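Local atomic coordinates of AgaA (Rhizobium radiobacter, PDB entry 6HLX), a protein that binds the opine agropinic acid as the periplasmic solute-binding protein of an ABC transporter and so serves its import into the bacterium. Residues G7-P12 with G22-T27; G169-V174 with E190-F195; V211-Y216 with Q454-K459. All blocks are in the same frame, centred on the assembly; numbering follows the deposited sequence.

Interaction 1. Residues G7-P12 with G22-T27; sequences GLSGEP and GTSGRT. With G9Z (agropinic acid), chain E.
G22 and T23, at the N-terminus of helix 23-32, are part of the agropinic acid pocket, backed by the turn that leaves strand 3-8. G22 is the N-cap residue. T23 N, in the first turn of the helix, donates to G9Z OAM at 2.9 Å, with an N-H...O angle of 161°. G22 CA lies 3.2 Å from the same oxygen. G22 has phi 132°, which suits glycine.

Behind the ligand, S24 turns its side chain to the 7-12 segment, with OG beside its own backbone N. S24 OG lies 3.4 Å from G10 O, at best a weak hydrogen bond, since its proton has another acceptor within reach. A water bridges S24 OG and S9 OG, 2.7 Å from each. S9 OG is also hydrogen-bonded to Y332 OH. The other contacts across the segments are apolar. P12 CB rests on G25 CA at 3.6 Å, where the helix has no side chain. L8 CD2 and T27 CG2 meet tip to tip at 3.8 Å. T27 OG1 hydrogen-bonds T23 O, one turn back, which also accepts from T27 N.

The ligand carbonyl thus sits at the start of a helix, whose dipole would probably strengthen the bond from T23 N.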
loop_
_atom_site.group_PDB
_atom_site.type_symbol
_atom_site.label_atom_id
_atom_site.label_comp_id
_atom_site.label_asym_id
_atom_site.label_seq_id
_atom_site.Cartn_x
_atom_site.Cartn_y
_atom_site.Cartn_z
ATOM N N GLY A 7 16.746 -8.650 2.797
ATOM C CA GLY A 7 16.498 -9.048 1.426
ATOM C C GLY A 7 15.142 -8.562 0.960
ATOM O O GLY A 7 14.112 -9.111 1.363
ATOM N N LEU A 8 15.133 -7.525 0.111
ATOM C CA LEU A 8 13.889 -6.983 -0.458
ATOM C C LEU A 8 13.490 -7.758 -1.732
ATOM O O LEU A 8 14.355 -8.223 -2.481
ATOM C CB LEU A 8 14.058 -5.501 -0.857
ATOM C CG LEU A 8 14.229 -4.437 0.211
ATOM C CD1 LEU A 8 14.546 -3.098 -0.472
ATOM C CD2 LEU A 8 12.981 -4.330 1.109
ATOM N N SER A 9 12.167 -7.779 -2.034
ATOM C CA SER A 9 11.642 -8.467 -3.216
ATOM C C SER A 9 11.904 -7.726 -4.523
ATOM O O SER A 9 11.546 -8.235 -5.589
ATOM C CB SER A 9 10.148 -8.755 -3.055
ATOM O OG SER A 9 9.435 -7.535 -3.002
ATOM N N GLY A 10 12.520 -6.544 -4.435
ATOM C CA GLY A 10 12.877 -5.781 -5.624
ATOM C C GLY A 10 13.659 -4.528 -5.315
ATOM O O GLY A 10 13.724 -4.089 -4.166
ATOM N N GLU A 11 14.159 -3.903 -6.372
ATOM C CA GLU A 11 14.855 -2.637 -6.256
ATOM C C GLU A 11 13.825 -1.507 -6.380
ATOM O O GLU A 11 13.067 -1.482 -7.353
ATOM C CB GLU A 11 15.917 -2.524 -7.364
ATOM C CG GLU A 11 16.623 -1.182 -7.414
ATOM C CD GLU A 11 17.896 -1.162 -8.249
ATOM O OE1 GLU A 11 18.777 -0.321 -7.964
ATOM O OE2 GLU A 11 18.019 -1.986 -9.185
ATOM N N PRO A 12 13.805 -0.534 -5.449
ATOM C CA PRO A 12 12.833 0.571 -5.592
ATOM C C PRO A 12 13.065 1.350 -6.890
ATOM O O PRO A 12 14.212 1.684 -7.238
ATOM C CB PRO A 12 13.144 1.469 -4.385
ATOM C CG PRO A 12 13.709 0.499 -3.342
ATOM C CD PRO A 12 14.566 -0.430 -4.189
ATOM N N GLY A 22 5.611 0.921 -4.543
ATOM C CA GLY A 22 5.390 -0.445 -4.089
ATOM C C GLY A 22 6.047 -0.665 -2.733
ATOM O O GLY A 22 6.676 0.243 -2.175
ATOM N N THR A 23 5.894 -1.870 -2.190
ATOM C CA THR A 23 6.377 -2.210 -0.835
ATOM C C THR A 23 7.893 -2.070 -0.693
ATOM O O THR A 23 8.366 -1.665 0.379
ATOM C CB THR A 23 5.864 -3.600 -0.453
ATOM O OG1 THR A 23 4.449 -3.590 -0.650
ATOM C CG2 THR A 23 6.182 -3.983 0.993
ATOM N N SER A 24 8.656 -2.377 -1.769
ATOM C CA SER A 24 10.130 -2.292 -1.652
ATOM C C SER A 24 10.593 -0.861 -1.338
ATOM O O SER A 24 11.316 -0.650 -0.357
ATOM C CB SER A 24 10.812 -2.833 -2.909
ATOM O OG SER A 24 10.482 -4.203 -3.077
ATOM N N GLY A 25 10.136 0.107 -2.147
ATOM C CA GLY A 25 10.462 1.514 -1.946
ATOM C C GLY A 25 9.953 2.006 -0.597
ATOM O O GLY A 25 10.673 2.695 0.124
ATOM N N ARG A 26 8.718 1.615 -0.214
ATOM C CA ARG A 26 8.154 2.017 1.081
ATOM C C ARG A 26 9.013 1.533 2.252
ATOM O O ARG A 26 9.226 2.284 3.198
ATOM C CB ARG A 26 6.738 1.470 1.246
ATOM C CG ARG A 26 5.762 2.249 0.393
ATOM C CD ARG A 26 4.395 1.631 0.469
ATOM N NE ARG A 26 3.394 2.695 0.491
ATOM C CZ ARG A 26 2.087 2.492 0.598
ATOM N NH1 ARG A 26 1.598 1.254 0.610
ATOM N NH2 ARG A 26 1.257 3.523 0.687
ATOM N N THR A 27 9.497 0.262 2.193
ATOM C CA THR A 27 10.300 -0.319 3.285
ATOM C C THR A 27 11.570 0.524 3.531
ATOM O O THR A 27 11.893 0.799 4.676
ATOM C CB THR A 27 10.643 -1.798 2.963
ATOM O OG1 THR A 27 9.406 -2.507 2.788
ATOM C CG2 THR A 27 11.510 -2.463 4.060
HETATM O OAM G9Z E . 4.691 -3.577 -4.254
HETATM C CAB G9Z E . 4.138 -4.625 -4.613
HETATM C CAC G9Z E . 4.835 -5.681 -5.234
HETATM C CB G9Z E . 3.780 -6.799 -5.498
HETATM C CA G9Z E . 2.443 -6.173 -5.137
HETATM C C G9Z E . 1.709 -7.009 -4.237
HETATM O O G9Z E . 1.944 -6.924 -3.000
HETATM N N G9Z E . 2.808 -4.831 -4.576
HETATM C CAG G9Z E . 1.818 -3.879 -3.941
HETATM C CAH G9Z E . 1.059 -3.104 -5.020
HETATM O OAP G9Z E . 0.305 -4.062 -5.762
HETATM C CAI G9Z E . 0.120 -2.044 -4.436
HETATM O OAQ G9Z E . 0.804 -1.347 -3.364
HETATM C CAJ G9Z E . -0.276 -0.971 -5.506
HETATM O OAR G9Z E . -1.151 0.003 -4.907
HETATM C CAK G9Z E . -0.887 -1.505 -6.824
HETATM O OAT G9Z E . -0.929 -0.443 -7.798
HETATM C CAL G9Z E . -2.269 -2.146 -6.621
HETATM O OAS G9Z E . -2.721 -2.741 -7.857
HETATM O OXT G9Z E . 0.880 -7.822 -4.730
HETATM O O HOH W 1 9.386 -5.679 -1.109
#

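Interaction 2. Residues G169-V174 with E190-F195; sequences GREITV and EVHYVF. With ZN (zinc ion), chain N; ZN (zinc ion), chain S.
E171 carries CG between its backbone N and carbonyl carbon (chi1 65°), and its chain runs on extended. H192 keeps CG beside its backbone N (chi1 -60°). The two side chains therefore lie side by side on one face of the sheet, with carboxylate and ring planes 62° apart. Both meet a zinc ion. E171 chelates it with OE1 at 2.3 Å and also with OE2. H192 ND1 binds it at 2.0 Å.

The other ring nitrogen, H192 NE2, donates to E190 OE2 at 2.8 Å. The bond lies near the ring plane and uses the anti lone pair of the carboxylate. E190 itself binds a second zinc, with OE1 closer than OE2, and a water is a further ligand of this zinc. The metal on ND1 would probably polarise the NE2-H, which the E190 carboxylate, itself on a zinc, accepts. T173 CG2 packs over one face of the H192 ring, 3.6 Å from its centroid.

On the opposite face, I172, V174 and Y193 are buried against helix 23-32, and V191 against F161 and L4. The F195 ring packs against the backbone of 169-171. E171 CA sits over the ring face in a CH-pi contact, and I172 CG1 meets the ring edge.

The backbones hold the pair together. I172 and Y193 exchange two hydrogen bonds, as do V174 and V191. F195 N adds one to R170 O at 3.0 Å, a nearly straight bond. On its other side, the 169-174 segment forms a classic beta bulge at R170 and E171 against strand 161-167. These are neighbouring antiparallel strands of the mixed sheet in one lobe of a periplasmic binding protein, with one zinc bridging them through E171 and H192 and a second on E190.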
loop_
_atom_site.group_PDB
_atom_site.type_symbol
_atom_site.label_atom_id
_atom_site.label_comp_id
_atom_site.label_asym_id
_atom_site.label_seq_id
_atom_site.Cartn_x
_atom_site.Cartn_y
_atom_site.Cartn_z
ATOM N N GLY A 169 21.178 -1.920 -8.835
ATOM C CA GLY A 169 21.068 -3.362 -9.047
ATOM C C GLY A 169 21.550 -4.214 -7.886
ATOM O O GLY A 169 21.533 -5.442 -7.986
ATOM N N ARG A 170 21.968 -3.597 -6.759
ATOM C CA ARG A 170 22.480 -4.416 -5.667
ATOM C C ARG A 170 21.882 -4.080 -4.308
ATOM O O ARG A 170 21.285 -4.961 -3.677
ATOM C CB ARG A 170 24.024 -4.367 -5.621
ATOM C CG ARG A 170 24.609 -5.090 -4.419
ATOM C CD ARG A 170 26.113 -5.332 -4.501
ATOM N NE ARG A 170 26.625 -5.936 -3.261
ATOM C CZ ARG A 170 26.515 -7.230 -2.947
ATOM N NH1 ARG A 170 26.981 -7.680 -1.791
ATOM N NH2 ARG A 170 25.928 -8.079 -3.786
ATOM N N GLU A 171 22.099 -2.843 -3.815
ATOM C CA GLU A 171 21.588 -2.520 -2.482
ATOM C C GLU A 171 21.518 -1.036 -2.172
ATOM O O GLU A 171 22.192 -0.226 -2.806
ATOM C CB GLU A 171 22.448 -3.206 -1.389
ATOM C CG GLU A 171 23.886 -2.707 -1.311
ATOM C CD GLU A 171 24.667 -3.255 -0.126
ATOM O OE1 GLU A 171 24.139 -4.143 0.588
ATOM O OE2 GLU A 171 25.809 -2.800 0.080
ATOM N N ILE A 172 20.742 -0.712 -1.134
ATOM C CA ILE A 172 20.711 0.618 -0.515
ATOM C C ILE A 172 21.215 0.405 0.914
ATOM O O ILE A 172 20.721 -0.497 1.603
ATOM C CB ILE A 172 19.298 1.250 -0.505
ATOM C CG1 ILE A 172 18.877 1.670 -1.941
ATOM C CG2 ILE A 172 19.225 2.441 0.489
ATOM C CD1 ILE A 172 17.363 1.841 -2.140
ATOM N N THR A 173 22.202 1.195 1.348
ATOM C CA THR A 173 22.717 1.121 2.718
ATOM C C THR A 173 22.261 2.357 3.497
ATOM O O THR A 173 22.293 3.476 2.977
ATOM C CB THR A 173 24.245 0.933 2.753
ATOM O OG1 THR A 173 24.627 -0.174 1.928
ATOM C CG2 THR A 173 24.783 0.737 4.176
ATOM N N VAL A 174 21.811 2.148 4.736
ATOM C CA VAL A 174 21.393 3.229 5.626
ATOM C C VAL A 174 22.173 3.063 6.931
ATOM O O VAL A 174 22.524 1.926 7.291
ATOM C CB VAL A 174 19.865 3.300 5.840
ATOM C CG1 VAL A 174 19.131 3.431 4.492
ATOM C CG2 VAL A 174 19.362 2.094 6.634
ATOM N N GLU A 190 23.591 -0.179 11.136
ATOM C CA GLU A 190 23.351 -0.093 9.684
ATOM C C GLU A 190 22.367 -1.139 9.246
ATOM O O GLU A 190 22.230 -2.203 9.859
ATOM C CB GLU A 190 24.636 -0.372 8.869
ATOM C CG GLU A 190 25.808 0.519 9.160
ATOM C CD GLU A 190 26.998 0.311 8.253
ATOM O OE1 GLU A 190 27.958 1.079 8.428
ATOM O OE2 GLU A 190 26.992 -0.603 7.399
ATOM N N VAL A 191 21.724 -0.869 8.120
ATOM C CA VAL A 191 20.874 -1.844 7.459
ATOM C C VAL A 191 21.247 -1.768 5.982
ATOM O O VAL A 191 21.332 -0.662 5.422
ATOM C CB VAL A 191 19.348 -1.626 7.674
ATOM C CG1 VAL A 191 18.554 -2.804 7.082
ATOM C CG2 VAL A 191 19.020 -1.483 9.159
ATOM N N HIS A 192 21.516 -2.924 5.376
ATOM C CA HIS A 192 21.785 -3.016 3.937
ATOM C C HIS A 192 20.536 -3.685 3.345
ATOM O O HIS A 192 20.227 -4.847 3.657
ATOM C CB HIS A 192 23.068 -3.829 3.655
ATOM C CG HIS A 192 24.308 -3.238 4.270
ATOM N ND1 HIS A 192 25.527 -3.278 3.623
ATOM C CD2 HIS A 192 24.472 -2.641 5.478
ATOM C CE1 HIS A 192 26.396 -2.695 4.444
ATOM N NE2 HIS A 192 25.817 -2.317 5.584
ATOM N N TYR A 193 19.803 -2.939 2.521
ATOM C CA TYR A 193 18.589 -3.441 1.844
ATOM C C TYR A 193 19.067 -3.992 0.502
ATOM O O TYR A 193 19.396 -3.208 -0.382
ATOM C CB TYR A 193 17.559 -2.305 1.655
ATOM C CG TYR A 193 16.954 -1.848 2.963
ATOM C CD1 TYR A 193 15.859 -2.509 3.521
ATOM C CD2 TYR A 193 17.478 -0.755 3.650
ATOM C CE1 TYR A 193 15.318 -2.109 4.746
ATOM C CE2 TYR A 193 16.933 -0.332 4.866
ATOM C CZ TYR A 193 15.875 -1.035 5.426
ATOM O OH TYR A 193 15.377 -0.631 6.644
ATOM N N VAL A 194 19.149 -5.313 0.375
ATOM C CA VAL A 194 19.701 -6.014 -0.798
ATOM C C VAL A 194 18.545 -6.477 -1.688
ATOM O O VAL A 194 17.576 -7.055 -1.202
ATOM C CB VAL A 194 20.591 -7.196 -0.348
ATOM C CG1 VAL A 194 21.296 -7.837 -1.550
ATOM C CG2 VAL A 194 21.622 -6.754 0.710
ATOM N N PHE A 195 18.666 -6.253 -2.974
ATOM C CA PHE A 195 17.573 -6.544 -3.910
ATOM C C PHE A 195 17.634 -7.952 -4.451
ATOM O O PHE A 195 18.610 -8.307 -5.127
ATOM C CB PHE A 195 17.622 -5.540 -5.078
ATOM C CG PHE A 195 17.886 -4.104 -4.650
ATOM C CD1 PHE A 195 17.177 -3.530 -3.599
ATOM C CD2 PHE A 195 18.784 -3.310 -5.350
ATOM C CE1 PHE A 195 17.419 -2.210 -3.206
ATOM C CE2 PHE A 195 19.008 -1.974 -4.976
ATOM C CZ PHE A 195 18.333 -1.440 -3.903
HETATM ZN ZN ZN N . 26.037 -4.092 1.853
HETATM ZN ZN ZN S . 29.433 0.234 7.221
HETATM O O HOH W 2 29.346 1.487 5.869
#

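Interaction 3. Residues V211-Y216 with Q454-K459; sequences VDIIDY and QNYAVK. With ZN (zinc ion), chain Q; G9Z (agropinic acid), chain E.
Y216 OH donates to G9Z O at 2.7 Å. This acceptor, a carboxylate oxygen of agropinic acid, lies at the ring edge, in the ring plane. One ring face is taken by Q454, which bends at chi2 (69°) and brings NE2 over the ring centre, 3.3 Å above the plane. The amide stands almost upright on the ring, with the planes 82° apart. Q454 OE1 is hydrogen-bonded to R452 NH2, which also hydrogen-bonds the ligand. Y216 OH has a further partner in T23 OG1.

Waters form the next layer. One accepts from Y216 N at 2.9 Å, donates to N455 O, and takes a weak bond from Q454 NE2. It also lies over the centre of the Y456 ring. A second water donates to D215 OD2 and is hydrogen-bonded to Y456 OH. D215 CB packs against Y456 CE2 at 3.3 Å.

Further from the ligand, the two backbones pair as antiparallel strands. I214 and A457 exchange two hydrogen bonds, with I214 N to A457 O at 2.9 Å. K459 N donates to D212 O. I213 and V458 run side by side on one face, and I214 meets A457 on the other, near helix 199-207. At the far end D212 OD2 binds a zinc ion at 2.1 Å, with a water and with H488 and H490 of the C-terminal histidine run, apparently a purification tag. The same oxygen takes the backbone N-H of Y5.

The phenol is gripped at its hydroxyl by the ligand and T23 OG1 and covered on one face by Q454 NE2. The water on Y216 N ties down the backbone. R452, hydrogen-bonded to both Q454 and the ligand, would probably help to offset the charge of agropinic acid.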
loop_
_atom_site.group_PDB
_atom_site.type_symbol
_atom_site.label_atom_id
_atom_site.label_comp_id
_atom_site.label_asym_id
_atom_site.label_seq_id
_atom_site.Cartn_x
_atom_site.Cartn_y
_atom_site.Cartn_z
ATOM N N VAL A 211 21.508 -13.353 4.135
ATOM C CA VAL A 211 20.700 -12.218 4.626
ATOM C C VAL A 211 20.077 -12.590 5.972
ATOM O O VAL A 211 19.965 -13.775 6.280
ATOM C CB VAL A 211 19.613 -11.705 3.646
ATOM C CG1 VAL A 211 20.230 -11.096 2.391
ATOM C CG2 VAL A 211 18.602 -12.795 3.301
ATOM N N ASP A 212 19.600 -11.576 6.722
ATOM C CA ASP A 212 19.036 -11.767 8.059
ATOM C C ASP A 212 17.513 -11.701 8.099
ATOM O O ASP A 212 16.916 -12.262 9.011
ATOM C CB ASP A 212 19.624 -10.721 8.992
ATOM C CG ASP A 212 21.140 -10.757 8.966
ATOM O OD1 ASP A 212 21.706 -11.862 9.076
ATOM O OD2 ASP A 212 21.742 -9.694 8.765
ATOM N N ILE A 213 16.909 -10.977 7.164
ATOM C CA ILE A 213 15.450 -10.856 7.017
ATOM C C ILE A 213 15.123 -10.872 5.536
ATOM O O ILE A 213 15.892 -10.331 4.753
ATOM C CB ILE A 213 14.915 -9.510 7.642
ATOM C CG1 ILE A 213 15.292 -9.362 9.131
ATOM C CG2 ILE A 213 13.353 -9.331 7.443
ATOM C CD1 ILE A 213 14.702 -8.073 9.785
ATOM N N ILE A 214 13.977 -11.456 5.162
ATOM C CA ILE A 214 13.464 -11.355 3.795
ATOM C C ILE A 214 12.001 -10.979 3.827
ATOM O O ILE A 214 11.282 -11.388 4.746
ATOM C CB ILE A 214 13.702 -12.594 2.884
ATOM C CG1 ILE A 214 12.989 -13.889 3.434
ATOM C CG2 ILE A 214 15.200 -12.809 2.605
ATOM C CD1 ILE A 214 12.826 -15.032 2.380
ATOM N N ASP A 215 11.536 -10.265 2.806
ATOM C CA ASP A 215 10.088 -9.989 2.713
ATOM C C ASP A 215 9.452 -10.831 1.596
ATOM O O ASP A 215 10.154 -11.576 0.903
ATOM C CB ASP A 215 9.787 -8.488 2.581
ATOM C CG ASP A 215 10.249 -7.796 1.335
ATOM O OD1 ASP A 215 10.711 -8.492 0.398
ATOM O OD2 ASP A 215 10.108 -6.557 1.265
ATOM N N TYR A 216 8.108 -10.750 1.442
ATOM C CA TYR A 216 7.372 -11.507 0.433
ATOM C C TYR A 216 7.795 -12.987 0.387
ATOM O O TYR A 216 8.221 -13.491 -0.646
ATOM C CB TYR A 216 7.507 -10.838 -0.941
ATOM C CG TYR A 216 6.612 -9.634 -1.111
ATOM C CD1 TYR A 216 7.051 -8.361 -0.755
ATOM C CD2 TYR A 216 5.369 -9.745 -1.729
ATOM C CE1 TYR A 216 6.246 -7.237 -0.935
ATOM C CE2 TYR A 216 4.556 -8.623 -1.929
ATOM C CZ TYR A 216 4.997 -7.368 -1.526
ATOM O OH TYR A 216 4.215 -6.245 -1.749
ATOM N N GLN A 454 0.746 -12.697 3.962
ATOM C CA GLN A 454 1.837 -11.778 3.626
ATOM C C GLN A 454 2.852 -11.996 4.731
ATOM O O GLN A 454 2.638 -11.577 5.872
ATOM C CB GLN A 454 1.330 -10.327 3.583
ATOM C CG GLN A 454 2.440 -9.315 3.220
ATOM C CD GLN A 454 2.920 -9.442 1.783
ATOM O OE1 GLN A 454 2.229 -9.982 0.921
ATOM N NE2 GLN A 454 4.108 -8.934 1.494
ATOM N N ASN A 455 3.911 -12.751 4.423
ATOM C CA ASN A 455 4.834 -13.169 5.463
ATOM C C ASN A 455 6.237 -12.633 5.261
ATOM O O ASN A 455 6.670 -12.414 4.123
ATOM C CB ASN A 455 4.884 -14.713 5.479
ATOM C CG ASN A 455 3.516 -15.348 5.691
ATOM O OD1 ASN A 455 2.702 -14.855 6.464
ATOM N ND2 ASN A 455 3.217 -16.425 5.003
ATOM N N TYR A 456 6.928 -12.414 6.390
ATOM C CA TYR A 456 8.359 -12.102 6.453
ATOM C C TYR A 456 9.027 -13.336 7.038
ATOM O O TYR A 456 8.372 -14.181 7.676
ATOM C CB TYR A 456 8.657 -10.934 7.424
ATOM C CG TYR A 456 8.290 -9.586 6.849
ATOM C CD1 TYR A 456 6.982 -9.106 6.928
ATOM C CD2 TYR A 456 9.233 -8.810 6.176
ATOM C CE1 TYR A 456 6.633 -7.869 6.394
ATOM C CE2 TYR A 456 8.893 -7.574 5.625
ATOM C CZ TYR A 456 7.586 -7.112 5.734
ATOM O OH TYR A 456 7.196 -5.924 5.169
ATOM N N ALA A 457 10.345 -13.414 6.880
ATOM C CA ALA A 457 11.094 -14.467 7.541
ATOM C C ALA A 457 12.362 -13.863 8.082
ATOM O O ALA A 457 12.920 -12.943 7.473
ATOM C CB ALA A 457 11.408 -15.598 6.587
ATOM N N VAL A 458 12.762 -14.306 9.283
ATOM C CA VAL A 458 13.968 -13.785 9.927
ATOM C C VAL A 458 14.871 -14.935 10.320
ATOM O O VAL A 458 14.408 -16.074 10.530
ATOM C CB VAL A 458 13.656 -12.855 11.147
ATOM C CG1 VAL A 458 12.663 -11.745 10.775
ATOM C CG2 VAL A 458 13.148 -13.647 12.356
ATOM N N LYS A 459 16.165 -14.633 10.471
ATOM C CA LYS A 459 17.108 -15.627 10.945
ATOM C C LYS A 459 17.002 -15.686 12.469
ATOM O O LYS A 459 16.726 -14.671 13.110
ATOM C CB LYS A 459 18.545 -15.229 10.539
ATOM C CG LYS A 459 19.036 -15.908 9.259
ATOM C CD LYS A 459 19.359 -17.400 9.491
ATOM C CE LYS A 459 20.285 -17.999 8.469
ATOM N NZ LYS A 459 20.000 -19.446 8.254
HETATM ZN ZN ZN Q . 23.781 -10.133 8.995
HETATM O OAM G9Z E . 4.691 -3.577 -4.254
HETATM C CAB G9Z E . 4.138 -4.625 -4.613
HETATM C CAC G9Z E . 4.835 -5.681 -5.234
HETATM C CB G9Z E . 3.780 -6.799 -5.498
HETATM C CA G9Z E . 2.443 -6.173 -5.137
HETATM C C G9Z E . 1.709 -7.009 -4.237
HETATM O O G9Z E . 1.944 -6.924 -3.000
HETATM N N G9Z E . 2.808 -4.831 -4.576
HETATM C CAG G9Z E . 1.818 -3.879 -3.941
HETATM C CAH G9Z E . 1.059 -3.104 -5.020
HETATM O OAP G9Z E . 0.305 -4.062 -5.762
HETATM C CAI G9Z E . 0.120 -2.044 -4.436
HETATM O OAQ G9Z E . 0.804 -1.347 -3.364
HETATM C CAJ G9Z E . -0.276 -0.971 -5.506
HETATM O OAR G9Z E . -1.151 0.003 -4.907
HETATM C CAK G9Z E . -0.887 -1.505 -6.824
HETATM O OAT G9Z E . -0.929 -0.443 -7.798
HETATM C CAL G9Z E . -2.269 -2.146 -6.621
HETATM O OAS G9Z E . -2.721 -2.741 -7.857
HETATM O OXT G9Z E . 0.880 -7.822 -4.730
HETATM O O HOH W 3 9.148 -5.146 3.356
HETATM O O HOH W 4 6.381 -9.476 3.389
HETATM O O HOH W 5 24.590 -8.480 8.675
#

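Overall arrangement
Interactions 1, 2 and 3 all reach one mixed sheet. Strand 3-8 of interaction 1 lies between strand 190-195 of interaction 2 and strand 213-214 of interaction 3. L8 N meets V194 O on one flank, and G7 N meets I213 O on the other. Interactions 1 and 3 are buried and both touch agropinic acid, where T23 and Y216 come together. Interaction 2 is only partly buried and does not reach the ligand. Its polar chemistry is carboxylate, imidazole and zinc. Interaction 1 uses a helix end and a bridging water, whereas interaction 3 pairs strands and spans both settings, ligand at one end and zinc at the other.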